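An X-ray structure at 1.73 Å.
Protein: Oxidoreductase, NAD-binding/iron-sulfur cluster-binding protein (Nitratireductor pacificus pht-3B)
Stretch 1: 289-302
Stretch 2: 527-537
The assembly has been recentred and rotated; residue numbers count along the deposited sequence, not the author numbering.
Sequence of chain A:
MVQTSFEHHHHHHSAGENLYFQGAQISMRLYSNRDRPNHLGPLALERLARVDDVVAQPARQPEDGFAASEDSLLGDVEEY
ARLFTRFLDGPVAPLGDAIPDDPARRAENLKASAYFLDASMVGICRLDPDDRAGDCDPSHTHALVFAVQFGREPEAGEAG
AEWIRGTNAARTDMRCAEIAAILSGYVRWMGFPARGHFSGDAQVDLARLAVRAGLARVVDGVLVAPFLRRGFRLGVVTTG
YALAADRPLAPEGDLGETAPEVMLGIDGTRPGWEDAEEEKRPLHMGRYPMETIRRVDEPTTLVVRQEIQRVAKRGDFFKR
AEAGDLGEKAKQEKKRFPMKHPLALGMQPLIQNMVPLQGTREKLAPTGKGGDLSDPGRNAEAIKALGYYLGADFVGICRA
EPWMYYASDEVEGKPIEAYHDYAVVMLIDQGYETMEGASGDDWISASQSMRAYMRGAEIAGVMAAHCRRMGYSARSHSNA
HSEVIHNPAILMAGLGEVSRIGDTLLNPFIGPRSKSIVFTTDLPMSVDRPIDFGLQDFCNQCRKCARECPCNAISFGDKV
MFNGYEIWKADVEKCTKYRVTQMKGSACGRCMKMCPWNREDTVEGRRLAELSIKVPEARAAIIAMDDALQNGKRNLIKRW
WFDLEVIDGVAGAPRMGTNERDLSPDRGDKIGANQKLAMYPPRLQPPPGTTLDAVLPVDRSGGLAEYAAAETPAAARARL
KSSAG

Stretch 1 (289-302) PMETIRRVDEPTTL
Stretch 2 (527-537) VDRPIDFGLQD

Two distant segments of one chain meet as a short, loosely bonded antiparallel pairing, flanked by arginine contacts and a small apolar patch, that buries 888 Å² in all. Stretch 1 begins with a 3-10 turn at 290-292, closed by Thr292 N to Pro289 O (3.1 Å), then extends: phi/psi is -59/134 at Arg294, -102/149 at Arg295 and -136/154 at Val296. Opposite it, Ile531 (-118/154) and Asp532 (-133/105) run antiparallel, with CA-CA distances of 5.4 Å for Arg294-Asp532 and 4.5 Å for Arg295-Ile531. Asp532 N donates to Arg294 O (2.9 Å), and Val296 N to Pro530 O (3.0 Å); proline, lacking an N-H, can offer only its carbonyl here. A water completes the Arg294-Asp532 pair where no direct bond forms, accepting from Arg294 N and donating to Asp532 O (both 2.9 Å).

Arg294 and Asp532 share one face of the pairing. Arg294 (chi1 m, chi2 t) reaches Asp532 (chi1 t) in a salt bridge, NH1 to OD2 3.2 Å, while Asp532 OD1 accepts from Gly534 N (3.1 Å) just before the helix. Gly534, at phi/psi 83/10, adopts a conformation in which a CB would jam against the preceding carbonyl.

On the other face, Arg295 (m, m, t) folds its guanidinium over Ile531 CG2, with CZ 3.6 Å from that methyl, and NH1 donates to Arg529 O (2.8 Å). Arg529 (m, t, m) lays its own guanidinium face over Arg295 CB; its NH1 bridges to Asp297 OD1 at 3.1 Å, though the hydrogen bond is weak.

Branched Ile531 (p, t) is buried, its CB 3.7 Å from Ile293 CG2 and its CD1 4.1 Å from Met290 CE. Pro530 CG packs 4.2 Å from Pro299 CG, rigid ring against rigid ring. Thr300 (p) sets CG2 3.5 Å from Asp532 CB, and a second water links Thr300 N (3.1 Å) to Ile531 O (2.8 Å).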

# COMPACT_ATOMS: atom_id res chain seq x y z
N PRO A 289 -12.36 -10.70 -7.91
CA PRO A 289 -12.77 -11.28 -9.18
C PRO A 289 -12.64 -10.37 -10.43
O PRO A 289 -13.62 -10.06 -11.11
CB PRO A 289 -14.23 -11.64 -8.90
CG PRO A 289 -14.70 -10.63 -7.95
CD PRO A 289 -13.53 -10.31 -7.09
N MET A 290 -11.41 -10.00 -10.73
CA MET A 290 -11.12 -9.18 -11.87
C MET A 290 -11.48 -9.85 -13.19
O MET A 290 -11.66 -9.19 -14.17
CB MET A 290 -9.62 -8.82 -11.88
CG MET A 290 -9.19 -7.75 -10.88
SD MET A 290 -10.01 -6.10 -11.07
CE MET A 290 -9.23 -5.46 -12.53
N GLU A 291 -11.58 -11.18 -13.21
CA GLU A 291 -12.01 -11.89 -14.43
C GLU A 291 -13.44 -11.62 -14.81
O GLU A 291 -13.82 -12.00 -15.87
CB GLU A 291 -11.80 -13.39 -14.25
CG GLU A 291 -12.74 -14.08 -13.28
CD GLU A 291 -12.33 -14.02 -11.82
OE1 GLU A 291 -11.28 -13.39 -11.44
OE2 GLU A 291 -13.12 -14.58 -11.03
N THR A 292 -14.22 -10.97 -13.96
CA THR A 292 -15.61 -10.64 -14.26
C THR A 292 -15.79 -9.26 -14.82
O THR A 292 -16.92 -8.87 -15.10
CB THR A 292 -16.53 -10.73 -12.99
OG1 THR A 292 -16.21 -9.71 -12.02
CG2 THR A 292 -16.39 -12.12 -12.35
N ILE A 293 -14.71 -8.47 -14.93
CA ILE A 293 -14.82 -7.12 -15.43
C ILE A 293 -14.65 -7.17 -16.95
O ILE A 293 -13.75 -7.88 -17.41
CB ILE A 293 -13.75 -6.22 -14.74
CG1 ILE A 293 -13.92 -6.25 -13.22
CG2 ILE A 293 -13.77 -4.78 -15.26
CD1 ILE A 293 -15.20 -5.66 -12.70
N ARG A 294 -15.44 -6.41 -17.69
CA ARG A 294 -15.24 -6.29 -19.12
C ARG A 294 -13.86 -5.77 -19.49
O ARG A 294 -13.37 -4.76 -18.96
CB ARG A 294 -16.27 -5.41 -19.81
CG ARG A 294 -17.59 -6.15 -19.89
CD ARG A 294 -18.60 -5.55 -20.84
NE ARG A 294 -17.94 -4.68 -21.81
CZ ARG A 294 -18.30 -3.41 -22.05
NH1 ARG A 294 -17.63 -2.69 -22.95
NH2 ARG A 294 -19.32 -2.85 -21.39
N ARG A 295 -13.24 -6.44 -20.46
CA ARG A 295 -11.97 -6.00 -21.07
C ARG A 295 -12.26 -5.38 -22.42
O ARG A 295 -13.13 -5.82 -23.15
CB ARG A 295 -11.03 -7.18 -21.24
CG ARG A 295 -10.78 -7.91 -19.94
CD ARG A 295 -9.72 -7.19 -19.14
NE ARG A 295 -9.60 -7.71 -17.78
CZ ARG A 295 -8.56 -7.50 -17.01
NH1 ARG A 295 -7.56 -6.73 -17.42
NH2 ARG A 295 -8.55 -8.00 -15.77
N VAL A 296 -11.46 -4.44 -22.79
CA VAL A 296 -11.48 -3.82 -24.07
C VAL A 296 -10.08 -3.70 -24.52
O VAL A 296 -9.13 -3.60 -23.73
CB VAL A 296 -12.24 -2.44 -24.04
CG1 VAL A 296 -13.74 -2.64 -23.88
CG2 VAL A 296 -11.78 -1.61 -22.87
N ASP A 297 -9.88 -3.65 -25.83
CA ASP A 297 -8.53 -3.52 -26.36
C ASP A 297 -7.90 -2.15 -26.17
O ASP A 297 -6.71 -2.05 -26.01
CB ASP A 297 -8.54 -3.96 -27.84
CG ASP A 297 -8.70 -5.54 -27.96
OD1 ASP A 297 -9.87 -5.99 -28.01
OD2 ASP A 297 -7.69 -6.32 -27.87
N GLU A 298 -8.71 -1.10 -26.18
CA GLU A 298 -8.24 0.27 -26.02
C GLU A 298 -8.91 0.79 -24.72
O GLU A 298 -10.07 0.40 -24.44
CB GLU A 298 -8.64 1.22 -27.24
CG GLU A 298 -7.98 0.96 -28.62
N PRO A 299 -8.26 1.70 -23.99
CA PRO A 299 -8.90 2.25 -22.81
C PRO A 299 -10.20 2.98 -23.10
O PRO A 299 -10.47 3.32 -24.24
CB PRO A 299 -7.91 3.21 -22.30
CG PRO A 299 -6.64 2.86 -22.95
CD PRO A 299 -6.97 2.35 -24.28
N THR A 300 -10.99 3.21 -22.06
CA THR A 300 -12.30 3.87 -22.19
C THR A 300 -12.15 5.39 -22.44
O THR A 300 -13.12 6.08 -22.61
CB THR A 300 -13.17 3.66 -20.94
OG1 THR A 300 -12.46 4.18 -19.78
CG2 THR A 300 -13.45 2.15 -20.73
N THR A 301 -10.93 5.89 -22.38
CA THR A 301 -10.67 7.28 -22.61
C THR A 301 -9.64 7.36 -23.73
O THR A 301 -8.81 6.44 -23.86
CB THR A 301 -10.11 7.97 -21.31
OG1 THR A 301 -9.07 7.17 -20.68
CG2 THR A 301 -11.20 8.19 -20.33
N LEU A 302 -9.66 8.44 -24.47
CA LEU A 302 -8.76 8.57 -25.63
C LEU A 302 -7.28 8.66 -25.30
O LEU A 302 -6.88 9.41 -24.43
CB LEU A 302 -9.17 9.80 -26.41
CG LEU A 302 -8.55 10.06 -27.77
CD1 LEU A 302 -8.81 8.91 -28.74
CD2 LEU A 302 -9.17 11.36 -28.27
N VAL A 527 0.18 -10.00 -22.03
CA VAL A 527 -0.25 -8.74 -21.44
C VAL A 527 -1.71 -8.79 -21.19
O VAL A 527 -2.44 -9.60 -21.78
CB VAL A 527 0.15 -7.48 -22.30
CG1 VAL A 527 1.62 -7.44 -22.49
CG2 VAL A 527 -0.57 -7.46 -23.58
N ASP A 528 -2.15 -8.06 -20.17
CA ASP A 528 -3.55 -7.84 -19.90
C ASP A 528 -4.10 -6.74 -20.77
O ASP A 528 -3.37 -6.15 -21.51
CB ASP A 528 -3.76 -7.50 -18.41
CG ASP A 528 -3.40 -8.73 -17.52
OD1 ASP A 528 -4.13 -9.73 -17.53
OD2 ASP A 528 -2.35 -8.71 -16.83
N ARG A 529 -5.41 -6.62 -20.79
CA ARG A 529 -6.11 -5.59 -21.55
C ARG A 529 -6.77 -4.56 -20.61
O ARG A 529 -7.08 -4.88 -19.48
CB ARG A 529 -7.18 -6.20 -22.45
CG ARG A 529 -6.65 -6.99 -23.61
CD ARG A 529 -7.74 -7.34 -24.61
NE ARG A 529 -8.67 -8.33 -24.13
CZ ARG A 529 -9.94 -8.44 -24.55
NH1 ARG A 529 -10.45 -7.55 -25.40
NH2 ARG A 529 -10.71 -9.40 -24.07
N PRO A 530 -6.93 -3.32 -21.08
CA PRO A 530 -7.71 -2.35 -20.32
C PRO A 530 -9.08 -2.81 -19.91
O PRO A 530 -9.65 -3.75 -20.53
CB PRO A 530 -7.81 -1.17 -21.29
CG PRO A 530 -6.62 -1.30 -22.15
CD PRO A 530 -6.35 -2.74 -22.28
N ILE A 531 -9.67 -2.15 -18.91
CA ILE A 531 -10.97 -2.58 -18.37
C ILE A 531 -12.01 -1.47 -18.58
O ILE A 531 -11.66 -0.30 -18.76
CB ILE A 531 -10.93 -2.98 -16.87
CG1 ILE A 531 -10.40 -1.84 -16.08
CG2 ILE A 531 -10.17 -4.29 -16.71
CD1 ILE A 531 -10.40 -2.06 -14.58
N ASP A 532 -13.27 -1.87 -18.65
CA ASP A 532 -14.40 -0.95 -18.77
C ASP A 532 -15.48 -1.35 -17.76
O ASP A 532 -16.15 -2.36 -17.96
CB ASP A 532 -14.95 -0.95 -20.15
CG ASP A 532 -16.19 0.00 -20.30
OD1 ASP A 532 -16.58 0.80 -19.39
OD2 ASP A 532 -16.82 -0.03 -21.35
N PHE A 533 -15.61 -0.59 -16.66
CA PHE A 533 -16.60 -0.90 -15.71
C PHE A 533 -17.61 0.26 -15.52
O PHE A 533 -18.29 0.37 -14.48
CB PHE A 533 -16.04 -1.37 -14.38
CG PHE A 533 -15.16 -0.35 -13.66
CD1 PHE A 533 -13.82 -0.22 -13.98
CD2 PHE A 533 -15.62 0.32 -12.55
CE1 PHE A 533 -12.98 0.65 -13.31
CE2 PHE A 533 -14.79 1.21 -11.87
CZ PHE A 533 -13.47 1.39 -12.24
N GLY A 534 -17.74 1.07 -16.54
CA GLY A 534 -18.73 2.10 -16.51
C GLY A 534 -18.29 3.38 -15.78
O GLY A 534 -19.11 4.22 -15.56
N LEU A 535 -17.02 3.54 -15.43
CA LEU A 535 -16.60 4.66 -14.56
C LEU A 535 -16.77 5.98 -15.24
O LEU A 535 -17.04 6.97 -14.57
CB LEU A 535 -15.19 4.49 -14.02
CG LEU A 535 -14.79 5.48 -12.95
CD1 LEU A 535 -15.59 5.25 -11.64
CD2 LEU A 535 -13.33 5.40 -12.68
N GLN A 536 -16.58 6.07 -16.54
CA GLN A 536 -16.70 7.41 -17.22
C GLN A 536 -18.07 7.97 -17.00
O GLN A 536 -18.24 9.09 -16.51
CB GLN A 536 -16.36 7.36 -18.71
CG GLN A 536 -14.98 6.83 -19.03
CD GLN A 536 -13.93 7.46 -18.18
OE1 GLN A 536 -13.69 8.68 -18.27
NE2 GLN A 536 -13.27 6.66 -17.31
N ASP A 537 -19.07 7.15 -17.21
CA ASP A 537 -20.48 7.57 -16.92
C ASP A 537 -20.71 7.88 -15.43
O ASP A 537 -21.43 8.81 -15.09
CB ASP A 537 -21.46 6.50 -17.41
CG ASP A 537 -22.96 6.90 -17.19
OD1 ASP A 537 -23.32 7.99 -17.70
OD2 ASP A 537 -23.71 6.19 -16.45
O HOH W 1 -17.15 -4.54 -16.30
O HOH W 2 -20.06 -0.08 -22.55
O HOH W 3 -9.95 1.70 -19.62